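Local coordinates for protein citrate synthase (Sulfolobus solfataricus, PDB 1O7X) that belongs to the citrate synthase family of largely helical enzymes and forms a dimer of two identical subunits, at residues Gly94-Gly99 and Ala208-Leu213; Glu147-Asp150 and Lys154-Leu157; Val15-Phe20 and Ile346-Glu351. All blocks are in the same frame, centred on the assembly; numbering follows the deposited sequence.

Interaction 1: Gly94-Gly99 and Ala208-Leu213; sequences GLLEVG and AALAAL
Leu96 and Leu210 form the close apolar part of this contact, where helix 92-106 runs beside helix 202-213. The Leu210 branch CD1 reaches across to CB of Leu96, 3.8 Å away, and lies equally far (3.8 Å) from the backbone N of Glu97, so one methyl fills the angle between a side chain and the turn that carries it. Leucine suits this place because its branch is long enough to span axes 9.0 Å apart; CG lies anti to the carbonyl carbon (chi1 -70°), which sends the branch toward the other helix. Trp342 and Met127 of the same chain close this side further.

The other flank is more polar and faces the second subunit, and no part of the contact is open to solvent. Glu97 stretches alongside the small Ala211, whose methyl leaves room for the carboxylate; OE2 lies 3.3 Å from Ala211 CB. No residue of Ala208-Leu213 bonds this oxygen; Ser204 OG of the second subunit does, so this oxygen, though buried, is satisfied across the subunit interface. Running at 165° to each other, the segments are a nearly antiparallel helix pair, consistent with the helical sandwich at the dimer interface of citrate synthases.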
loop_
_atom_site.group_PDB
_atom_site.type_symbol
_atom_site.label_atom_id
_atom_site.label_comp_id
_atom_site.label_asym_id
_atom_site.label_seq_id
_atom_site.Cartn_x
_atom_site.Cartn_y
_atom_site.Cartn_z
ATOM N N GLY A 94 10.301 -2.226 5.930
ATOM C CA GLY A 94 9.538 -1.377 6.811
ATOM C C GLY A 94 10.114 0.033 6.765
ATOM O O GLY A 94 9.415 1.037 6.599
ATOM N N LEU A 95 11.445 0.068 6.892
ATOM C CA LEU A 95 12.141 1.361 6.867
ATOM C C LEU A 95 11.937 1.957 5.489
ATOM O O LEU A 95 11.763 3.159 5.426
ATOM C CB LEU A 95 13.614 1.261 7.200
ATOM C CG LEU A 95 14.108 0.879 8.591
ATOM C CD1 LEU A 95 15.625 0.738 8.631
ATOM C CD2 LEU A 95 13.699 1.901 9.637
ATOM N N LEU A 96 11.952 1.175 4.407
ATOM C CA LEU A 96 11.748 1.709 3.070
ATOM C C LEU A 96 10.362 2.332 2.996
ATOM O O LEU A 96 10.258 3.525 2.710
ATOM C CB LEU A 96 11.946 0.620 2.039
ATOM C CG LEU A 96 13.147 0.488 1.130
ATOM C CD1 LEU A 96 14.178 1.594 1.278
ATOM C CD2 LEU A 96 13.767 -0.897 1.314
ATOM N N GLU A 97 9.322 1.600 3.342
ATOM C CA GLU A 97 7.947 2.079 3.471
ATOM C C GLU A 97 7.867 3.448 4.153
ATOM O O GLU A 97 7.238 4.434 3.708
ATOM C CB GLU A 97 7.241 1.001 4.270
ATOM C CG GLU A 97 5.783 0.628 4.153
ATOM C CD GLU A 97 5.500 -0.595 5.012
ATOM O OE1 GLU A 97 5.802 -0.516 6.230
ATOM O OE2 GLU A 97 5.019 -1.649 4.575
ATOM N N VAL A 98 8.541 3.598 5.296
ATOM C CA VAL A 98 8.553 4.883 5.980
ATOM C C VAL A 98 9.136 5.977 5.098
ATOM O O VAL A 98 8.685 7.117 5.080
ATOM C CB VAL A 98 9.389 4.748 7.260
ATOM C CG1 VAL A 98 9.598 6.101 7.887
ATOM C CG2 VAL A 98 8.718 3.822 8.252
ATOM N N GLY A 99 10.266 5.705 4.437
ATOM C CA GLY A 99 10.956 6.643 3.575
ATOM C C GLY A 99 10.144 7.009 2.338
ATOM O O GLY A 99 10.177 8.176 1.918
ATOM N N ALA A 208 2.657 1.292 -1.319
ATOM C CA ALA A 208 1.763 0.148 -1.417
ATOM C C ALA A 208 2.497 -1.147 -1.794
ATOM O O ALA A 208 2.257 -2.199 -1.154
ATOM C CB ALA A 208 0.659 0.443 -2.419
ATOM N N ALA A 209 3.340 -1.131 -2.832
ATOM C CA ALA A 209 4.128 -2.262 -3.273
ATOM C C ALA A 209 5.058 -2.780 -2.175
ATOM O O ALA A 209 5.166 -3.980 -1.939
ATOM C CB ALA A 209 5.071 -1.952 -4.434
ATOM N N LEU A 210 5.717 -1.838 -1.520
ATOM C CA LEU A 210 6.607 -2.160 -0.416
ATOM C C LEU A 210 5.873 -2.731 0.792
ATOM O O LEU A 210 6.415 -3.609 1.483
ATOM C CB LEU A 210 7.372 -0.915 0.024
ATOM C CG LEU A 210 8.426 -0.394 -0.974
ATOM C CD1 LEU A 210 9.069 0.862 -0.401
ATOM C CD2 LEU A 210 9.436 -1.480 -1.291
ATOM N N ALA A 211 4.625 -2.360 1.040
ATOM C CA ALA A 211 3.905 -2.931 2.169
ATOM C C ALA A 211 3.554 -4.379 1.900
ATOM O O ALA A 211 3.541 -5.198 2.807
ATOM C CB ALA A 211 2.626 -2.151 2.419
ATOM N N ALA A 212 3.229 -4.671 0.645
ATOM C CA ALA A 212 2.851 -6.028 0.271
ATOM C C ALA A 212 4.111 -6.885 0.223
ATOM O O ALA A 212 4.038 -8.016 0.688
ATOM C CB ALA A 212 2.106 -6.148 -1.050
ATOM N N LEU A 213 5.240 -6.288 -0.153
ATOM C CA LEU A 213 6.495 -7.017 -0.282
ATOM C C LEU A 213 7.021 -7.565 1.027
ATOM O O LEU A 213 7.757 -8.554 1.094
ATOM C CB LEU A 213 7.599 -6.114 -0.805
ATOM C CG LEU A 213 9.008 -6.624 -0.991
ATOM C CD1 LEU A 213 9.092 -7.775 -1.993
ATOM C CD2 LEU A 213 9.898 -5.467 -1.460
#

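Interaction 2: Glu147-Asp150 and Lys154-Leu157; sequences EPSD and KSFL
The carboxylate of Asp150 and the ammonium group of Lys154 meet with the charge in front of the two oxygens and not stacked over a face. NZ lies 2.5 Å from OD1 and 3.0 Å from OD2 of Asp150, lifted out of the carboxylate plane, while the lysine CD lies on the other side of that plane; the aliphatic chain therefore passes through the plane on its way, and the two side chains cross at about a right angle. The two charges pair as a salt bridge, although the shorter distance is below the usual hydrogen-bond range and is doubtful at this resolution. The other flat group is the peptide carbonyl of Glu147. Ser155 OG donates to Glu147 O over 2.6 Å, nearly in line with the C=O bond (160°) and tilted 19° from the carbonyl plane.

Lysine suits its position because it must leave the helix and still turn back: CG stands anti to the backbone N (chi1 178°), and bends further along the chain bring NZ round to the acid. Between the two polar links lies Ser149, whose OG is 3.4 Å from Lys154 CG. A small side chain fits there, and its hydroxyl bonds to the carbonyl of Ser151. Ser155, short and able to donate, reaches the loop without pushing it away.

The chain thus folds back on the start of helix 152-161, at the surface. Ser149 N and Asp150 O are held by Asn70 and Lys66, which tie the loop to helix 59-70. On the inward side of helix 152-161, Phe156 packs against helices 116-138 and 330-352, and Leu157 against helix 167-180.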
loop_
_atom_site.group_PDB
_atom_site.type_symbol
_atom_site.label_atom_id
_atom_site.label_comp_id
_atom_site.label_asym_id
_atom_site.label_seq_id
_atom_site.Cartn_x
_atom_site.Cartn_y
_atom_site.Cartn_z
ATOM N N GLU A 147 26.800 10.277 -4.770
ATOM C CA GLU A 147 27.278 11.403 -5.564
ATOM C C GLU A 147 27.266 11.007 -7.043
ATOM O O GLU A 147 27.321 9.828 -7.389
ATOM C CB GLU A 147 28.701 11.823 -5.247
ATOM C CG GLU A 147 29.025 12.156 -3.807
ATOM C CD GLU A 147 30.419 11.678 -3.426
ATOM O OE1 GLU A 147 31.133 11.151 -4.316
ATOM O OE2 GLU A 147 30.768 11.831 -2.228
ATOM N N PRO A 148 27.244 12.028 -7.876
ATOM C CA PRO A 148 27.277 11.819 -9.312
ATOM C C PRO A 148 28.524 11.013 -9.654
ATOM O O PRO A 148 29.594 11.177 -9.075
ATOM C CB PRO A 148 27.267 13.213 -9.890
ATOM C CG PRO A 148 26.705 14.094 -8.820
ATOM C CD PRO A 148 27.180 13.466 -7.531
ATOM N N SER A 149 28.377 10.085 -10.589
ATOM C CA SER A 149 29.436 9.227 -11.070
ATOM C C SER A 149 29.056 8.720 -12.465
ATOM O O SER A 149 28.004 9.030 -13.017
ATOM C CB SER A 149 29.753 8.080 -10.131
ATOM O OG SER A 149 29.390 6.793 -10.594
ATOM N N ASP A 150 29.966 7.912 -13.004
ATOM C CA ASP A 150 29.865 7.303 -14.317
ATOM C C ASP A 150 28.743 6.274 -14.327
ATOM O O ASP A 150 28.219 6.053 -15.427
ATOM C CB ASP A 150 31.166 6.690 -14.831
ATOM C CG ASP A 150 32.026 6.053 -13.764
ATOM O OD1 ASP A 150 31.634 5.966 -12.579
ATOM O OD2 ASP A 150 33.162 5.587 -14.035
ATOM N N LYS A 154 27.957 2.161 -9.373
ATOM C CA LYS A 154 29.086 2.798 -8.690
ATOM C C LYS A 154 28.494 3.747 -7.654
ATOM O O LYS A 154 28.722 3.593 -6.465
ATOM C CB LYS A 154 29.995 3.491 -9.687
ATOM C CG LYS A 154 31.206 4.260 -9.200
ATOM C CD LYS A 154 32.316 4.171 -10.234
ATOM C CE LYS A 154 33.465 5.143 -10.036
ATOM N NZ LYS A 154 33.621 6.130 -11.140
ATOM N N SER A 155 27.623 4.660 -8.043
ATOM C CA SER A 155 27.028 5.574 -7.086
ATOM C C SER A 155 26.492 4.914 -5.828
ATOM O O SER A 155 26.818 5.347 -4.717
ATOM C CB SER A 155 25.945 6.414 -7.776
ATOM O OG SER A 155 26.591 7.537 -8.383
ATOM N N PHE A 156 25.686 3.868 -5.972
ATOM C CA PHE A 156 25.061 3.157 -4.873
ATOM C C PHE A 156 26.066 2.469 -3.973
ATOM O O PHE A 156 25.975 2.627 -2.762
ATOM C CB PHE A 156 24.037 2.154 -5.409
ATOM C CG PHE A 156 23.372 1.278 -4.389
ATOM C CD1 PHE A 156 22.367 1.756 -3.574
ATOM C CD2 PHE A 156 23.731 -0.046 -4.255
ATOM C CE1 PHE A 156 21.747 0.927 -2.660
ATOM C CE2 PHE A 156 23.121 -0.890 -3.354
ATOM C CZ PHE A 156 22.119 -0.402 -2.549
ATOM N N LEU A 157 27.030 1.749 -4.534
ATOM C CA LEU A 157 28.018 1.061 -3.691
ATOM C C LEU A 157 28.837 2.019 -2.844
ATOM O O LEU A 157 29.115 1.748 -1.669
ATOM C CB LEU A 157 28.882 0.159 -4.564
ATOM C CG LEU A 157 28.121 -0.878 -5.392
ATOM C CD1 LEU A 157 29.085 -1.690 -6.248
ATOM C CD2 LEU A 157 27.344 -1.816 -4.491
#

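Interaction 3: Val15-Phe20 and Ile346-Glu351; sequences VTNLTF and IIEYVE
Glu348 leaves its helix with CG anti to the backbone N (chi1 170°) and stays extended beyond it, which carries the carboxylate straight to the turn at Thr16 and Asn17. Thr16 in turn holds OG1 anti to its own nitrogen (chi1 -171°), facing that acid. The hydroxyl donates to Glu348 OE1; the 2.4 Å separation of OG1 and OE1 is too short to be taken literally at this resolution. The second oxygen, OE2, accepts the backbone N-H of Asn17 at 3.0 Å, using the lone pair on the side of its partner oxygen, with a nearly straight bond (163°).

Glutamate suits this place because its two oxygens can take a hydroxyl and an amide together. Leu18 slides past in the opposite direction, its CG 3.9 Å from OE1 of Glu348, and shields the buried acid. Lys14 makes a salt bridge to OE1, which would probably keep the carboxylate ionised. The strand ending at Thr16 pairs in parallel with a strand of the second subunit. Thr16 OG1 also accepts from Leu18 N at 3.0 Å, the ST turn that links strands 12-16 and 19-22, here gripped by a helix glutamate beside the interface between subunits.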
loop_
_atom_site.group_PDB
_atom_site.type_symbol
_atom_site.label_atom_id
_atom_site.label_comp_id
_atom_site.label_asym_id
_atom_site.label_seq_id
_atom_site.Cartn_x
_atom_site.Cartn_y
_atom_site.Cartn_z
ATOM N N VAL A 15 -2.917 -5.727 -19.855
ATOM C CA VAL A 15 -2.058 -6.258 -20.922
ATOM C C VAL A 15 -0.726 -5.530 -20.770
ATOM O O VAL A 15 -0.741 -4.507 -20.065
ATOM C CB VAL A 15 -2.601 -6.088 -22.333
ATOM C CG1 VAL A 15 -3.832 -6.961 -22.481
ATOM C CG2 VAL A 15 -2.923 -4.652 -22.668
ATOM N N THR A 16 0.364 -6.026 -21.353
ATOM C CA THR A 16 1.633 -5.298 -21.168
ATOM C C THR A 16 2.635 -5.503 -22.292
ATOM O O THR A 16 2.727 -6.558 -22.932
ATOM C CB THR A 16 2.275 -5.647 -19.811
ATOM O OG1 THR A 16 3.391 -4.796 -19.547
ATOM C CG2 THR A 16 2.792 -7.074 -19.735
ATOM N N ASN A 17 3.457 -4.483 -22.526
ATOM C CA ASN A 17 4.524 -4.597 -23.507
ATOM C C ASN A 17 5.848 -4.701 -22.742
ATOM O O ASN A 17 6.909 -4.745 -23.365
ATOM C CB ASN A 17 4.633 -3.448 -24.468
ATOM C CG ASN A 17 3.416 -2.908 -25.146
ATOM O OD1 ASN A 17 2.780 -3.478 -26.038
ATOM N ND2 ASN A 17 3.041 -1.694 -24.728
ATOM N N LEU A 18 5.775 -4.769 -21.412
ATOM C CA LEU A 18 7.033 -4.813 -20.690
ATOM C C LEU A 18 7.696 -6.174 -20.615
ATOM O O LEU A 18 8.917 -6.183 -20.861
ATOM C CB LEU A 18 6.893 -4.259 -19.272
ATOM C CG LEU A 18 6.347 -2.846 -19.127
ATOM C CD1 LEU A 18 6.168 -2.522 -17.644
ATOM C CD2 LEU A 18 7.252 -1.828 -19.818
ATOM N N THR A 19 7.118 -7.242 -20.106
ATOM C CA THR A 19 7.973 -8.408 -19.863
ATOM C C THR A 19 7.336 -9.661 -20.407
ATOM O O THR A 19 6.146 -9.886 -20.211
ATOM C CB THR A 19 8.110 -8.518 -18.334
ATOM O OG1 THR A 19 8.835 -7.385 -17.841
ATOM C CG2 THR A 19 8.751 -9.820 -17.907
ATOM N N PHE A 20 8.143 -10.436 -21.117
ATOM C CA PHE A 20 7.634 -11.680 -21.702
ATOM C C PHE A 20 8.417 -12.863 -21.152
ATOM O O PHE A 20 9.644 -12.849 -21.053
ATOM C CB PHE A 20 7.643 -11.563 -23.229
ATOM C CG PHE A 20 7.419 -12.910 -23.861
ATOM C CD1 PHE A 20 6.149 -13.449 -23.936
ATOM C CD2 PHE A 20 8.514 -13.639 -24.317
ATOM C CE1 PHE A 20 5.971 -14.714 -24.477
ATOM C CE2 PHE A 20 8.335 -14.894 -24.869
ATOM C CZ PHE A 20 7.060 -15.425 -24.948
ATOM N N ILE A 346 2.947 0.909 -13.474
ATOM C CA ILE A 346 1.890 1.882 -13.144
ATOM C C ILE A 346 1.834 2.928 -14.249
ATOM O O ILE A 346 0.728 3.314 -14.637
ATOM C CB ILE A 346 2.037 2.530 -11.757
ATOM C CG1 ILE A 346 3.277 3.404 -11.683
ATOM C CG2 ILE A 346 2.055 1.434 -10.694
ATOM C CD1 ILE A 346 3.609 3.943 -10.323
ATOM N N ILE A 347 2.987 3.308 -14.818
ATOM C CA ILE A 347 2.940 4.280 -15.893
ATOM C C ILE A 347 2.209 3.683 -17.097
ATOM O O ILE A 347 1.311 4.316 -17.667
ATOM C CB ILE A 347 4.304 4.861 -16.295
ATOM C CG1 ILE A 347 5.003 5.449 -15.082
ATOM C CG2 ILE A 347 4.087 5.944 -17.373
ATOM C CD1 ILE A 347 6.286 6.208 -15.257
ATOM N N GLU A 348 2.532 2.439 -17.455
ATOM C CA GLU A 348 1.860 1.812 -18.594
ATOM C C GLU A 348 0.355 1.782 -18.349
ATOM O O GLU A 348 -0.436 2.002 -19.251
ATOM C CB GLU A 348 2.404 0.409 -18.848
ATOM C CG GLU A 348 1.602 -0.402 -19.848
ATOM C CD GLU A 348 2.321 -1.676 -20.246
ATOM O OE1 GLU A 348 2.505 -2.530 -19.358
ATOM O OE2 GLU A 348 2.703 -1.833 -21.433
ATOM N N TYR A 349 -0.005 1.434 -17.112
ATOM C CA TYR A 349 -1.386 1.368 -16.660
ATOM C C TYR A 349 -2.108 2.703 -16.716
ATOM O O TYR A 349 -3.137 2.791 -17.375
ATOM C CB TYR A 349 -1.420 0.777 -15.242
ATOM C CG TYR A 349 -2.827 0.422 -14.814
ATOM C CD1 TYR A 349 -3.424 -0.730 -15.284
ATOM C CD2 TYR A 349 -3.561 1.262 -13.973
ATOM C CE1 TYR A 349 -4.706 -1.071 -14.918
ATOM C CE2 TYR A 349 -4.849 0.920 -13.603
ATOM C CZ TYR A 349 -5.414 -0.248 -14.064
ATOM O OH TYR A 349 -6.697 -0.586 -13.723
ATOM N N VAL A 350 -1.598 3.760 -16.109
ATOM C CA VAL A 350 -2.270 5.051 -16.159
ATOM C C VAL A 350 -2.328 5.633 -17.563
ATOM O O VAL A 350 -3.350 6.231 -17.921
ATOM C CB VAL A 350 -1.615 6.049 -15.181
ATOM C CG1 VAL A 350 -2.318 7.402 -15.205
ATOM C CG2 VAL A 350 -1.593 5.530 -13.749
ATOM N N GLU A 351 -1.298 5.533 -18.402
ATOM C CA GLU A 351 -1.332 6.174 -19.707
ATOM C C GLU A 351 -2.136 5.464 -20.790
ATOM O O GLU A 351 -2.643 6.147 -21.696
ATOM C CB GLU A 351 0.085 6.412 -20.236
ATOM C CG GLU A 351 0.812 7.552 -19.545
ATOM C CD GLU A 351 2.243 7.725 -20.037
ATOM O OE1 GLU A 351 3.070 8.321 -19.293
ATOM O OE2 GLU A 351 2.472 7.244 -21.187
#

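Interactions 1 and 3 are buried and both touch the second subunit, whereas interaction 2 lies at the surface, away from the other chain. Their chemistry follows: a leucine contact beside a buried glutamate joins two helices in interaction 1, a carboxylate grips a turn in interaction 3, and a salt bridge with a serine bond holds a loop to the start of its own helix in interaction 2. The sequence spans differ as widely, from a few residues in interaction 2 to more than three hundred in interaction 3. No element is shared directly, but helix 330-352, which supplies one side of interaction 3, also packs on residues of the other two. The centres of interactions 2 and 3 are about 29 Å apart.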